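Local coordinates for P-granule scaffold (Caenorhabditis japonica, PDB 5W4A), which probably serves as a scaffold for the assembly of germ granules (P granules), RNA-rich bodies linked to mRNA repression in the nematode germline, at residues K121-N124 with L125-R128. Residues are numbered along the deposited sequence; the frame is centred on the assembly and turned at random.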
loop_
_atom_site.group_PDB
_atom_site.type_symbol
_atom_site.label_atom_id
_atom_site.label_comp_id
_atom_site.label_asym_id
_atom_site.label_seq_id
_atom_site.Cartn_x
_atom_site.Cartn_y
_atom_site.Cartn_z
ATOM N N LYS C 121 -6.662 -3.050 19.170
ATOM C CA LYS C 121 -6.559 -4.370 18.544
ATOM C C LYS C 121 -7.757 -4.647 17.638
ATOM O O LYS C 121 -7.598 -5.206 16.542
ATOM C CB LYS C 121 -6.433 -5.465 19.606
ATOM C CG LYS C 121 -5.450 -5.179 20.744
ATOM C CD LYS C 121 -4.129 -4.523 20.309
ATOM C CE LYS C 121 -3.144 -5.539 19.743
ATOM N NZ LYS C 121 -1.812 -4.931 19.444
ATOM N N LYS C 122 -8.966 -4.282 18.082
ATOM C CA LYS C 122 -10.134 -4.405 17.214
ATOM C C LYS C 122 -9.971 -3.533 15.984
ATOM O O LYS C 122 -10.295 -3.950 14.860
ATOM C CB LYS C 122 -11.418 -4.006 17.955
ATOM C CG LYS C 122 -11.941 -5.061 18.905
ATOM C CD LYS C 122 -13.252 -4.622 19.552
ATOM C CE LYS C 122 -13.562 -5.455 20.796
ATOM N NZ LYS C 122 -12.545 -5.252 21.870
ATOM N N LEU C 123 -9.463 -2.314 16.174
ATOM C CA LEU C 123 -9.257 -1.439 15.028
ATOM C C LEU C 123 -8.184 -1.993 14.108
ATOM O O LEU C 123 -8.307 -1.878 12.888
ATOM C CB LEU C 123 -8.885 -0.016 15.471
ATOM C CG LEU C 123 -10.051 0.852 15.963
ATOM C CD1 LEU C 123 -9.573 2.242 16.270
ATOM C CD2 LEU C 123 -11.191 0.909 14.960
ATOM N N ASN C 124 -7.109 -2.573 14.668
ATOM C CA ASN C 124 -6.068 -3.147 13.822
ATOM C C ASN C 124 -6.679 -4.144 12.839
ATOM O O ASN C 124 -6.386 -4.099 11.637
ATOM C CB ASN C 124 -4.984 -3.809 14.687
ATOM C CG ASN C 124 -4.017 -4.667 13.879
ATOM O OD1 ASN C 124 -3.920 -5.897 14.087
ATOM N ND2 ASN C 124 -3.280 -4.038 12.992
ATOM N N LEU C 125 -7.543 -5.046 13.325
ATOM C CA LEU C 125 -8.152 -6.027 12.430
ATOM C C LEU C 125 -9.076 -5.346 11.420
ATOM O O LEU C 125 -9.118 -5.716 10.233
ATOM C CB LEU C 125 -8.911 -7.101 13.227
ATOM C CG LEU C 125 -8.038 -8.004 14.110
ATOM C CD1 LEU C 125 -8.926 -9.032 14.812
ATOM C CD2 LEU C 125 -6.909 -8.703 13.340
HETATM N N MSE C 126 -9.793 -4.316 11.856
HETATM C CA MSE C 126 -10.678 -3.596 10.974
HETATM C C MSE C 126 -9.871 -2.942 9.846
HETATM O O MSE C 126 -10.308 -2.961 8.683
HETATM C CB MSE C 126 -11.475 -2.523 11.745
HETATM C CG MSE C 126 -12.219 -1.489 10.836
HETATM SE SE MSE C 126 -13.010 -0.055 11.934
HETATM C CE MSE C 126 -13.767 -1.188 13.349
ATOM N N GLY C 127 -8.733 -2.337 10.206
ATOM C CA GLY C 127 -7.936 -1.629 9.214
ATOM C C GLY C 127 -7.336 -2.573 8.199
ATOM O O GLY C 127 -7.229 -2.237 7.015
ATOM N N ARG C 128 -6.942 -3.767 8.641
ATOM C CA ARG C 128 -6.360 -4.738 7.718
ATOM C C ARG C 128 -7.388 -5.190 6.685
ATOM O O ARG C 128 -7.075 -5.316 5.491
ATOM C CB ARG C 128 -5.800 -5.941 8.493
ATOM C CG ARG C 128 -4.585 -5.620 9.390
ATOM C CD ARG C 128 -4.157 -6.824 10.205
ATOM N NE ARG C 128 -3.691 -7.925 9.375
ATOM C CZ ARG C 128 -2.422 -8.167 9.072
ATOM N NH1 ARG C 128 -1.443 -7.401 9.547
ATOM N NH2 ARG C 128 -2.131 -9.202 8.302
HETATM O O HOH W 1 -1.725 -4.712 10.969
#
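N124 and R128, one helical turn apart, run side by side in the same direction and share a water. N124 ND2 donates to the water oxygen at 2.6 Å and R128 NH1 at 3.1 Å, the water lying at the edge of the guanidinium and in its plane. The two flat groups are turned 59° against each other, so they do not stack; contact between the two side chains is made by the arginine's aliphatic part, with R128 CD 4.0 Å from N124 OD1. R128 NH2 forms a salt bridge with E189 and a hydrogen bond with T158, both of the second subunit. Replacing N124 by alanine removes the amide, and the water would probably be held less firmly, by R128 NH1 without N124 ND2, while the arginine's CG and CD lose the flat group beside them.

Packing is tighter around the buried L123, whose CD2 lies 3.7 Å from SE of the selenomethionine M126, itself still exposed. With CG anti to the backbone N (chi1 167°) and a bend at chi3, the M126 chain brings both SE and CE against that methyl. In the backbone, G127 N donates a hydrogen bond to L123 O at 2.8 Å, the shortest of four successive i to i+4 bonds. By contrast, K121 and K122 are exposed.

Within helix 116-131, L123 also touches the loop residues L108, I110 and L111, while L123 and M126 pack on I145 of helix 136-148, where R128 also touches K146.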